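Local atomic coordinates of fatty acid synthase 1, isoform A (PDB entry 6FN6), a protein that probably makes long-chain saturated fatty acids from acetyl-CoA, malonyl-CoA and NADPH, this chain being its dehydratase, enoylreductase and ketoreductase region. Residues Thr694-Leu699 and Gly861-Leu866; Leu699-Gln704 and Val851-Glu856; Met654-Ala659 and Ser838-Glu843; Pro689-Thr694 and Gly721-Ser726. All blocks are in the same frame, centred on the assembly; numbering follows the deposited sequence.

Contact 1 of 4, residues Thr694-Leu699 and Gly861-Leu866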
loop_
_atom_site.group_PDB
_atom_site.type_symbol
_atom_site.label_atom_id
_atom_site.label_comp_id
_atom_site.label_asym_id
_atom_site.label_seq_id
_atom_site.Cartn_x
_atom_site.Cartn_y
_atom_site.Cartn_z
ATOM N N THR A 694 10.815 -17.369 16.012
ATOM C CA THR A 694 10.019 -16.446 15.217
ATOM C C THR A 694 9.437 -15.349 16.102
ATOM O O THR A 694 9.534 -14.162 15.785
ATOM C CB THR A 694 8.873 -17.179 14.495
ATOM O OG1 THR A 694 9.411 -18.234 13.692
ATOM C CG2 THR A 694 8.086 -16.221 13.608
ATOM N N VAL A 695 8.832 -15.758 17.212
ATOM C CA VAL A 695 8.157 -14.830 18.108
ATOM C C VAL A 695 9.142 -13.800 18.639
ATOM O O VAL A 695 8.834 -12.609 18.709
ATOM C CB VAL A 695 7.465 -15.589 19.262
ATOM C CG1 VAL A 695 7.191 -14.667 20.444
ATOM C CG2 VAL A 695 6.172 -16.214 18.786
ATOM N N TYR A 696 10.335 -14.257 18.999
ATOM C CA TYR A 696 11.322 -13.378 19.604
ATOM C C TYR A 696 11.967 -12.457 18.574
ATOM O O TYR A 696 12.254 -11.297 18.870
ATOM C CB TYR A 696 12.391 -14.199 20.322
ATOM C CG TYR A 696 12.014 -14.547 21.743
ATOM C CD1 TYR A 696 12.047 -13.586 22.746
ATOM C CD2 TYR A 696 11.620 -15.835 22.084
ATOM C CE1 TYR A 696 11.701 -13.896 24.047
ATOM C CE2 TYR A 696 11.272 -16.155 23.384
ATOM C CZ TYR A 696 11.314 -15.180 24.361
ATOM O OH TYR A 696 10.970 -15.491 25.656
ATOM N N TYR A 697 12.182 -12.957 17.363
ATOM C CA TYR A 697 12.787 -12.135 16.323
ATOM C C TYR A 697 11.814 -11.049 15.868
ATOM O O TYR A 697 12.226 -9.986 15.402
ATOM C CB TYR A 697 13.213 -12.982 15.122
ATOM C CG TYR A 697 13.758 -12.139 13.992
ATOM C CD1 TYR A 697 14.969 -11.472 14.124
ATOM C CD2 TYR A 697 13.052 -11.985 12.807
ATOM C CE1 TYR A 697 15.469 -10.691 13.104
ATOM C CE2 TYR A 697 13.547 -11.202 11.780
ATOM C CZ TYR A 697 14.756 -10.556 11.936
ATOM O OH TYR A 697 15.259 -9.773 10.924
ATOM N N ALA A 698 10.522 -11.329 16.001
ATOM C CA ALA A 698 9.486 -10.407 15.551
ATOM C C ALA A 698 9.114 -9.399 16.638
ATOM O O ALA A 698 9.126 -8.189 16.403
ATOM C CB ALA A 698 8.249 -11.182 15.107
ATOM N N LEU A 699 8.782 -9.905 17.821
ATOM C CA LEU A 699 8.253 -9.068 18.894
ATOM C C LEU A 699 9.334 -8.292 19.651
ATOM O O LEU A 699 9.128 -7.133 20.013
ATOM C CB LEU A 699 7.459 -9.923 19.886
ATOM C CG LEU A 699 6.304 -10.769 19.338
ATOM C CD1 LEU A 699 5.489 -11.342 20.486
ATOM C CD2 LEU A 699 5.414 -9.982 18.384
ATOM N N GLY A 861 10.144 -19.114 32.040
ATOM C CA GLY A 861 8.841 -19.751 31.978
ATOM C C GLY A 861 7.966 -19.219 30.859
ATOM O O GLY A 861 6.838 -19.675 30.674
ATOM N N ALA A 862 8.481 -18.248 30.111
ATOM C CA ALA A 862 7.738 -17.675 28.997
ATOM C C ALA A 862 7.642 -18.674 27.846
ATOM O O ALA A 862 6.648 -18.702 27.119
ATOM C CB ALA A 862 8.395 -16.389 28.527
ATOM N N VAL A 863 8.685 -19.485 27.684
ATOM C CA VAL A 863 8.714 -20.494 26.633
ATOM C C VAL A 863 8.152 -21.808 27.162
ATOM O O VAL A 863 8.771 -22.468 27.998
ATOM C CB VAL A 863 10.144 -20.686 26.087
ATOM C CG1 VAL A 863 10.170 -21.739 24.985
ATOM C CG2 VAL A 863 10.703 -19.366 25.582
ATOM N N VAL A 864 6.974 -22.178 26.672
ATOM C CA VAL A 864 6.327 -23.428 27.053
ATOM C C VAL A 864 6.180 -24.316 25.819
ATOM O O VAL A 864 5.847 -23.826 24.739
ATOM C CB VAL A 864 4.957 -23.162 27.712
ATOM C CG1 VAL A 864 4.263 -24.470 28.089
ATOM C CG2 VAL A 864 5.123 -22.283 28.934
ATOM N N PRO A 865 6.430 -25.628 25.966
ATOM C CA PRO A 865 6.191 -26.479 24.798
ATOM C C PRO A 865 4.713 -26.509 24.425
ATOM O O PRO A 865 3.856 -26.344 25.291
ATOM C CB PRO A 865 6.685 -27.855 25.255
ATOM C CG PRO A 865 6.594 -27.818 26.737
ATOM C CD PRO A 865 6.910 -26.406 27.122
ATOM N N LEU A 866 4.425 -26.717 23.146
ATOM C CA LEU A 866 3.055 -26.694 22.654
ATOM C C LEU A 866 2.400 -28.064 22.751
ATOM O O LEU A 866 3.088 -29.075 22.895
ATOM C CB LEU A 866 3.026 -26.221 21.201
ATOM C CG LEU A 866 3.136 -24.720 20.936
ATOM C CD1 LEU A 866 4.438 -24.148 21.471
ATOM C CD2 LEU A 866 3.021 -24.466 19.444
#

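Contact 2 of 4, residues Leu699-Gln704 and Val851-Glu856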
loop_
_atom_site.group_PDB
_atom_site.type_symbol
_atom_site.label_atom_id
_atom_site.label_comp_id
_atom_site.label_asym_id
_atom_site.label_seq_id
_atom_site.Cartn_x
_atom_site.Cartn_y
_atom_site.Cartn_z
ATOM N N LEU A 699 8.782 -9.905 17.821
ATOM C CA LEU A 699 8.253 -9.068 18.894
ATOM C C LEU A 699 9.334 -8.292 19.651
ATOM O O LEU A 699 9.128 -7.133 20.013
ATOM C CB LEU A 699 7.459 -9.923 19.886
ATOM C CG LEU A 699 6.304 -10.769 19.338
ATOM C CD1 LEU A 699 5.489 -11.342 20.486
ATOM C CD2 LEU A 699 5.414 -9.982 18.384
ATOM N N VAL A 700 10.483 -8.921 19.884
ATOM C CA VAL A 700 11.515 -8.315 20.722
ATOM C C VAL A 700 12.563 -7.587 19.887
ATOM O O VAL A 700 12.876 -6.427 20.154
ATOM C CB VAL A 700 12.181 -9.378 21.622
ATOM C CG1 VAL A 700 13.329 -8.775 22.421
ATOM C CG2 VAL A 700 11.160 -9.991 22.557
ATOM N N VAL A 701 13.104 -8.259 18.879
ATOM C CA VAL A 701 14.171 -7.676 18.078
ATOM C C VAL A 701 13.614 -6.587 17.175
ATOM O O VAL A 701 13.953 -5.414 17.319
ATOM C CB VAL A 701 14.900 -8.751 17.247
ATOM C CG1 VAL A 701 15.999 -8.120 16.395
ATOM C CG2 VAL A 701 15.476 -9.822 18.156
ATOM N N ARG A 702 12.768 -6.984 16.233
ATOM C CA ARG A 702 12.212 -6.054 15.258
ATOM C C ARG A 702 11.218 -5.080 15.895
ATOM O O ARG A 702 11.366 -3.864 15.773
ATOM C CB ARG A 702 11.536 -6.832 14.126
ATOM C CG ARG A 702 12.494 -7.706 13.325
ATOM C CD ARG A 702 13.378 -6.882 12.402
ATOM N NE ARG A 702 12.614 -6.299 11.300
ATOM C CZ ARG A 702 12.425 -6.883 10.119
ATOM N NH1 ARG A 702 12.946 -8.074 9.862
ATOM N NH2 ARG A 702 11.712 -6.268 9.189
ATOM N N GLY A 703 10.218 -5.621 16.585
ATOM C CA GLY A 703 9.146 -4.817 17.143
ATOM C C GLY A 703 9.498 -4.071 18.418
ATOM O O GLY A 703 8.892 -3.042 18.725
ATOM N N GLN A 704 10.470 -4.589 19.161
ATOM C CA GLN A 704 10.886 -3.981 20.422
ATOM C C GLN A 704 9.680 -3.698 21.307
ATOM O O GLN A 704 9.414 -2.549 21.657
ATOM C CB GLN A 704 11.656 -2.684 20.172
ATOM C CG GLN A 704 12.808 -2.813 19.191
ATOM C CD GLN A 704 13.615 -1.533 19.075
ATOM O OE1 GLN A 704 13.880 -1.050 17.974
ATOM N NE2 GLN A 704 14.017 -0.979 20.213
ATOM N N VAL A 851 18.650 -16.923 19.621
ATOM C CA VAL A 851 18.728 -18.151 20.401
ATOM C C VAL A 851 18.918 -17.793 21.871
ATOM O O VAL A 851 18.410 -18.481 22.757
ATOM C CB VAL A 851 19.857 -19.077 19.893
ATOM C CG1 VAL A 851 19.594 -19.488 18.452
ATOM C CG2 VAL A 851 21.214 -18.405 20.015
ATOM N N SER A 852 19.645 -16.710 22.128
ATOM C CA SER A 852 19.817 -16.216 23.491
ATOM C C SER A 852 18.460 -15.837 24.072
ATOM O O SER A 852 18.153 -16.162 25.219
ATOM C CB SER A 852 20.763 -15.015 23.525
ATOM O OG SER A 852 22.014 -15.336 22.943
ATOM N N LEU A 853 17.653 -15.148 23.272
ATOM C CA LEU A 853 16.317 -14.748 23.696
ATOM C C LEU A 853 15.481 -15.974 24.046
ATOM O O LEU A 853 14.830 -16.014 25.090
ATOM C CB LEU A 853 15.625 -13.934 22.599
ATOM C CG LEU A 853 15.671 -12.410 22.739
ATOM C CD1 LEU A 853 17.089 -11.918 22.954
ATOM C CD2 LEU A 853 15.057 -11.738 21.522
ATOM N N VAL A 854 15.504 -16.971 23.167
ATOM C CA VAL A 854 14.775 -18.207 23.405
ATOM C C VAL A 854 15.373 -18.908 24.617
ATOM O O VAL A 854 14.649 -19.406 25.476
ATOM C CB VAL A 854 14.801 -19.124 22.162
ATOM C CG1 VAL A 854 14.113 -20.457 22.450
ATOM C CG2 VAL A 854 14.147 -18.435 20.977
ATOM N N ALA A 855 16.699 -18.924 24.689
ATOM C CA ALA A 855 17.390 -19.579 25.792
ATOM C C ALA A 855 16.985 -18.954 27.124
ATOM O O ALA A 855 16.618 -19.660 28.065
ATOM C CB ALA A 855 18.897 -19.493 25.598
ATOM N N GLU A 856 17.054 -17.626 27.195
ATOM C CA GLU A 856 16.681 -16.894 28.402
ATOM C C GLU A 856 15.207 -17.100 28.741
ATOM O O GLU A 856 14.828 -17.149 29.909
ATOM C CB GLU A 856 16.976 -15.401 28.233
ATOM C CG GLU A 856 16.709 -14.563 29.482
ATOM C CD GLU A 856 16.915 -13.076 29.248
ATOM O OE1 GLU A 856 16.943 -12.315 30.238
ATOM O OE2 GLU A 856 17.050 -12.668 28.074
#

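Contact 3 of 4, residues Met654-Ala659 and Ser838-Glu843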
loop_
_atom_site.group_PDB
_atom_site.type_symbol
_atom_site.label_atom_id
_atom_site.label_comp_id
_atom_site.label_asym_id
_atom_site.label_seq_id
_atom_site.Cartn_x
_atom_site.Cartn_y
_atom_site.Cartn_z
ATOM N N MET A 654 17.675 -29.878 21.051
ATOM C CA MET A 654 16.654 -29.406 20.124
ATOM C C MET A 654 17.297 -28.355 19.231
ATOM O O MET A 654 18.136 -27.582 19.694
ATOM C CB MET A 654 15.453 -28.827 20.869
ATOM C CG MET A 654 15.831 -28.020 22.093
ATOM S SD MET A 654 14.432 -27.200 22.870
ATOM C CE MET A 654 14.379 -25.679 21.935
ATOM N N ALA A 655 16.928 -28.334 17.953
ATOM C CA ALA A 655 17.607 -27.464 17.000
ATOM C C ALA A 655 16.668 -26.840 15.977
ATOM O O ALA A 655 15.508 -27.230 15.846
ATOM C CB ALA A 655 18.692 -28.246 16.282
ATOM N N MET A 656 17.207 -25.871 15.243
ATOM C CA MET A 656 16.493 -25.204 14.166
ATOM C C MET A 656 17.406 -25.142 12.947
ATOM O O MET A 656 18.576 -24.774 13.058
ATOM C CB MET A 656 16.057 -23.800 14.589
ATOM C CG MET A 656 15.288 -23.039 13.521
ATOM S SD MET A 656 14.703 -21.432 14.081
ATOM C CE MET A 656 16.246 -20.630 14.519
ATOM N N VAL A 657 16.870 -25.518 11.790
ATOM C CA VAL A 657 17.656 -25.585 10.563
ATOM C C VAL A 657 16.853 -25.053 9.381
ATOM O O VAL A 657 15.626 -24.982 9.445
ATOM C CB VAL A 657 18.126 -27.021 10.293
ATOM C CG1 VAL A 657 19.246 -27.404 11.248
ATOM C CG2 VAL A 657 16.956 -27.989 10.428
ATOM N N PRO A 658 17.543 -24.680 8.291
ATOM C CA PRO A 658 16.838 -24.208 7.095
ATOM C C PRO A 658 16.065 -25.315 6.393
ATOM O O PRO A 658 15.026 -25.057 5.783
ATOM C CB PRO A 658 17.967 -23.678 6.205
ATOM C CG PRO A 658 19.185 -24.379 6.663
ATOM C CD PRO A 658 19.006 -24.608 8.133
ATOM N N ALA A 659 16.590 -26.533 6.456
ATOM C CA ALA A 659 15.932 -27.677 5.848
ATOM C C ALA A 659 16.552 -28.973 6.347
ATOM O O ALA A 659 17.514 -28.951 7.116
ATOM C CB ALA A 659 16.025 -27.591 4.336
ATOM N N SER A 838 15.641 -15.466 6.443
ATOM C CA SER A 838 16.696 -14.475 6.263
ATOM C C SER A 838 17.668 -14.468 7.443
ATOM O O SER A 838 18.834 -14.105 7.292
ATOM C CB SER A 838 16.090 -13.083 6.074
ATOM O OG SER A 838 15.304 -13.033 4.895
ATOM N N VAL A 839 17.187 -14.869 8.617
ATOM C CA VAL A 839 18.032 -14.918 9.805
ATOM C C VAL A 839 19.061 -16.026 9.650
ATOM O O VAL A 839 20.263 -15.791 9.775
ATOM C CB VAL A 839 17.198 -15.123 11.086
ATOM C CG1 VAL A 839 18.104 -15.203 12.310
ATOM C CG2 VAL A 839 16.180 -14.005 11.249
ATOM N N MET A 840 18.585 -17.234 9.371
ATOM C CA MET A 840 19.457 -18.394 9.278
ATOM C C MET A 840 20.389 -18.230 8.082
ATOM O O MET A 840 21.567 -18.573 8.143
ATOM C CB MET A 840 18.633 -19.679 9.149
ATOM C CG MET A 840 17.636 -19.886 10.284
ATOM S SD MET A 840 16.735 -21.447 10.182
ATOM C CE MET A 840 15.602 -21.114 8.836
ATOM N N GLU A 841 19.846 -17.688 6.998
ATOM C CA GLU A 841 20.622 -17.413 5.795
ATOM C C GLU A 841 21.542 -16.211 6.005
ATOM O O GLU A 841 22.571 -16.083 5.345
ATOM C CB GLU A 841 19.684 -17.166 4.611
ATOM C CG GLU A 841 20.382 -16.938 3.281
ATOM C CD GLU A 841 19.401 -16.682 2.152
ATOM O OE1 GLU A 841 18.183 -16.628 2.426
ATOM O OE2 GLU A 841 19.843 -16.538 0.993
ATOM N N GLY A 842 21.158 -15.332 6.926
ATOM C CA GLY A 842 21.873 -14.088 7.156
ATOM C C GLY A 842 23.094 -14.192 8.051
ATOM O O GLY A 842 23.651 -15.271 8.245
ATOM N N GLU A 843 23.508 -13.049 8.593
ATOM C CA GLU A 843 24.709 -12.960 9.417
ATOM C C GLU A 843 24.593 -13.797 10.686
ATOM O O GLU A 843 23.535 -14.350 10.983
ATOM C CB GLU A 843 24.991 -11.501 9.782
ATOM C CG GLU A 843 25.167 -10.580 8.581
ATOM C CD GLU A 843 26.245 -11.061 7.628
ATOM O OE1 GLU A 843 27.286 -11.560 8.107
ATOM O OE2 GLU A 843 26.053 -10.939 6.400
#

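Contact 4 of 4, residues Pro689-Thr694 and Gly721-Ser726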
loop_
_atom_site.group_PDB
_atom_site.type_symbol
_atom_site.label_atom_id
_atom_site.label_comp_id
_atom_site.label_asym_id
_atom_site.label_seq_id
_atom_site.Cartn_x
_atom_site.Cartn_y
_atom_site.Cartn_z
ATOM N N PRO A 689 11.786 -24.618 18.998
ATOM C CA PRO A 689 12.756 -23.862 18.191
ATOM C C PRO A 689 12.177 -22.824 17.226
ATOM O O PRO A 689 12.524 -21.650 17.325
ATOM C CB PRO A 689 13.470 -24.959 17.401
ATOM C CG PRO A 689 13.393 -26.142 18.260
ATOM C CD PRO A 689 12.079 -26.060 18.981
ATOM N N CYS A 690 11.329 -23.249 16.296
ATOM C CA CYS A 690 10.886 -22.368 15.222
ATOM C C CYS A 690 9.909 -21.293 15.679
ATOM O O CYS A 690 10.143 -20.106 15.455
ATOM C CB CYS A 690 10.250 -23.184 14.098
ATOM S SG CYS A 690 11.461 -23.979 13.033
ATOM N N VAL A 691 8.803 -21.706 16.291
ATOM C CA VAL A 691 7.749 -20.763 16.647
ATOM C C VAL A 691 8.269 -19.704 17.615
ATOM O O VAL A 691 7.874 -18.545 17.533
ATOM C CB VAL A 691 6.519 -21.486 17.244
ATOM C CG1 VAL A 691 5.853 -22.357 16.190
ATOM C CG2 VAL A 691 6.903 -22.310 18.472
ATOM N N TYR A 692 9.164 -20.090 18.518
ATOM C CA TYR A 692 9.667 -19.153 19.515
ATOM C C TYR A 692 10.795 -18.288 18.969
ATOM O O TYR A 692 10.900 -17.112 19.314
ATOM C CB TYR A 692 10.130 -19.894 20.767
ATOM C CG TYR A 692 8.995 -20.205 21.712
ATOM C CD1 TYR A 692 8.466 -19.219 22.531
ATOM C CD2 TYR A 692 8.447 -21.477 21.781
ATOM C CE1 TYR A 692 7.422 -19.489 23.393
ATOM C CE2 TYR A 692 7.403 -21.759 22.643
ATOM C CZ TYR A 692 6.896 -20.763 23.448
ATOM O OH TYR A 692 5.858 -21.041 24.309
ATOM N N SER A 693 11.643 -18.861 18.122
ATOM C CA SER A 693 12.648 -18.067 17.428
ATOM C C SER A 693 11.953 -17.000 16.590
ATOM O O SER A 693 12.432 -15.872 16.475
ATOM C CB SER A 693 13.534 -18.948 16.549
ATOM O OG SER A 693 14.278 -19.857 17.339
ATOM N N THR A 694 10.815 -17.369 16.012
ATOM C CA THR A 694 10.019 -16.446 15.217
ATOM C C THR A 694 9.437 -15.349 16.102
ATOM O O THR A 694 9.534 -14.162 15.785
ATOM C CB THR A 694 8.873 -17.179 14.495
ATOM O OG1 THR A 694 9.411 -18.234 13.692
ATOM C CG2 THR A 694 8.086 -16.221 13.608
ATOM N N GLY A 721 1.039 -18.257 17.207
ATOM C CA GLY A 721 0.155 -17.535 18.103
ATOM C C GLY A 721 0.358 -17.897 19.564
ATOM O O GLY A 721 0.584 -17.025 20.406
ATOM N N GLN A 722 0.262 -19.189 19.864
ATOM C CA GLN A 722 0.458 -19.689 21.219
ATOM C C GLN A 722 1.794 -19.233 21.792
ATOM O O GLN A 722 1.874 -18.801 22.942
ATOM C CB GLN A 722 0.372 -21.217 21.240
ATOM C CG GLN A 722 -1.051 -21.749 21.261
ATOM C CD GLN A 722 -1.120 -23.250 21.075
ATOM O OE1 GLN A 722 -0.734 -24.015 21.959
ATOM N NE2 GLN A 722 -1.633 -23.681 19.931
ATOM N N ALA A 723 2.845 -19.333 20.986
ATOM C CA ALA A 723 4.168 -18.916 21.424
ATOM C C ALA A 723 4.190 -17.410 21.636
ATOM O O ALA A 723 4.807 -16.917 22.577
ATOM C CB ALA A 723 5.222 -19.332 20.414
ATOM N N ALA A 724 3.509 -16.683 20.755
ATOM C CA ALA A 724 3.450 -15.229 20.843
ATOM C C ALA A 724 2.698 -14.772 22.091
ATOM O O ALA A 724 3.160 -13.889 22.814
ATOM C CB ALA A 724 2.797 -14.655 19.599
ATOM N N ILE A 725 1.540 -15.378 22.339
ATOM C CA ILE A 725 0.708 -15.016 23.484
ATOM C C ILE A 725 1.470 -15.251 24.785
ATOM O O ILE A 725 1.427 -14.431 25.697
ATOM C CB ILE A 725 -0.621 -15.800 23.473
ATOM C CG1 ILE A 725 -1.440 -15.444 22.230
ATOM C CG2 ILE A 725 -1.432 -15.507 24.736
ATOM C CD1 ILE A 725 -2.607 -16.383 21.967
ATOM N N SER A 726 2.163 -16.381 24.866
ATOM C CA SER A 726 2.905 -16.745 26.067
ATOM C C SER A 726 3.992 -15.722 26.380
ATOM O O SER A 726 4.094 -15.240 27.504
ATOM C CB SER A 726 3.523 -18.138 25.907
ATOM O OG SER A 726 4.207 -18.534 27.083
#

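Contact 1 of 4, residues Thr694-Leu699 and Gly861-Leu866
Tyr696 meets the loop 861-866 with the far end of its side chain, where Val863 and Ala862 receive it. The methyl CG2 of Val863 lies at the edge of the phenol ring, in its plane. It is 3.9 Å from CE2 of Tyr696. The same CG2 is also 3.9 Å from OH of Tyr696, and so sits beside the end of the ring without covering a face. On the other residue, CB of Ala862 approaches OH of Tyr696 to 4.0 Å. The contact is van der Waals in kind, and small: 86 Å² is buried, but all three residues are buried in the assembly.

The torsion of Val863 divides its two methyls between two tyrosines of one helix. CG1 is anti to the backbone N (chi1 -180°) and packs on the ring of Tyr692. CG2 is left beside the backbone N and turns to Tyr696. Val863 also touches Val688 and Ile858.

Just before the touching residues, Gly861 leaves helix 844-860 with a positive phi of 100°, which turns the chain off the helix. The ring of Tyr696 also packs on Val854 of that helix.

The contact therefore joins helix 689-702 to the connection between helix 844-860 and strand 868-872. Helix 719-731 borders it as well, with Ala730 against Ala862 and several of its residues against Val695.

Contact 2 of 4, residues Leu699-Gln704 and Val851-Glu856
Leu853 reaches from helix 844-860 to the C-terminal end of helix 689-702, and one methyl, CD2, does all the touching. CD2 of Leu853 lies 3.5 Å from CG1 of Val700, the two side chains meeting tip to tip. It is also 3.7 Å from CB of Val700, so the methyl rests against the branch point as well. Val701 comes in at an angle and offers its CG2, 3.9 Å from CD2 of Leu853. In Val701 CG1 is anti to the backbone N (chi1 179°), which leaves CG2 beside that N and facing the leucine.

This close part is narrow. The nearest CA atoms, those of Val700 and Leu853, are 8.6 Å apart, and only 98 Å² is buried in all. Tyr696, one turn before Val700, extends the packing on Leu853 inward.

The outer side is polar and looser. Ser852, just before Leu853, and Glu856, about a turn after it, are exposed. All three touching residues keep some exposure of their own. Beyond the valines, Arg702 takes a different course, to His832 and Gly833 of its own chain and to Asn828 of the second subunit.

The chemistry is that of three aliphatic side chains. With no polar bond between the segments, van der Waals contact and partial shielding of methyls from water are what this pairing offers.

Contact 3 of 4, residues Met654-Ala659 and Ser838-Glu843
Met840 lies across Met656 and follows the backbone that leads out of strand 652-656. The two methionine chains cross obliquely, SD of Met840 coming to 4.0 Å from CG of Met656. The thioether then lies over the Val657-Pro658 peptide, with SD of Met840 3.7 Å from C of Val657. Its methyl goes further along: CE of Met840 is 3.8 Å from CA of Pro658 and 4.4 Å from CB of the proline ring.

Met840 stays extended as far as SD and then bends at chi3 (-74°), which folds CE toward Pro658. Met656 also bends at its last torsion, and its CE leads away to Ser693 of helix 689-702. Val657 turns its side chain away from helix 836-841, so Met840 meets it through backbone atoms.

With an alanine in place of Met840, the sulfur and terminal methyl are gone, and the Val657-Pro658 peptide and Met656 CG would probably be left with a gap beside them.

The contact is van der Waals, a thioether laid over a peptide face as well as on aliphatic groups, and partly open at Pro658. It makes no directional bond, so it rests on shape and dispersion alone.

Contact 4 of 4, residues Pro689-Thr694 and Gly721-Ser726
Ala723 and Ser726 are the residues of segment 721-726, part of helix 719-731, that meet Val691 and Tyr692. The helix segments cross at -49°, with their axes 8.7 Å apart at the closest.

Gly721 comes first in the second segment. It is buried, and its carbonyl takes the helix bond from Ile725 N. Gln722 points past the contact, toward Phe747 and Arg751. Ala723 carries the weight of the packing. Its CB lies over the middle of the Tyr692 ring, 3.7 Å from the centroid and 10° off the normal, a CH-pi contact on the ring face. The same CB is 3.9 Å from CG2 of Val691. Ala724 turns its methyl away, and Ile725 packs on Leu748. Ser726, one turn after Ala723, comes back to the contact: its CB is 4.1 Å from OH of Tyr692. Its OG lies very close to Ala862 O, a probable hydrogen bond of doubtful length.

Tyr692 has CG anti to the carbonyl carbon (chi1 -83°), which brings the ring face onto Ala723, its long axis running across the second helix. The OH bonds to Val864 O, and this helps fix the ring over Ala723. A leucine at Tyr692 would probably leave Val864 O without this donor and Ala723 CB without its flat ring face.

Gly721, in the first turn of helix 719-731, ends an apparent GxGxxG pattern that follows strand 710-713. This strand-turn-helix is consistent with the Rossmann-type nucleotide-binding half of a medium-chain reductase, here the enoylreductase domain, with helix 689-702 packed on its first helix.

Overall arrangement
From the N terminus, the chain opens contact 3 at 654-659. It then opens contacts 4, 1 and 2 in turn along helix 689-702. Contact 4 closes first, at 721-726, the shortest of the four loops. Contact 3 closes next at 838-843, with contact 4 wholly within its span. Contact 2 closes at 851-856 and contact 1 at 861-866, so contact 2 lies within contact 1. Contacts 3 and 4 each cross contacts 1 and 2. Helix 689-702 is the common member of contacts 1, 2 and 4. Together they tie it to helices 719-731 and 844-860 and the following loop, while contact 3 joins strand 652-656 to helix 836-841.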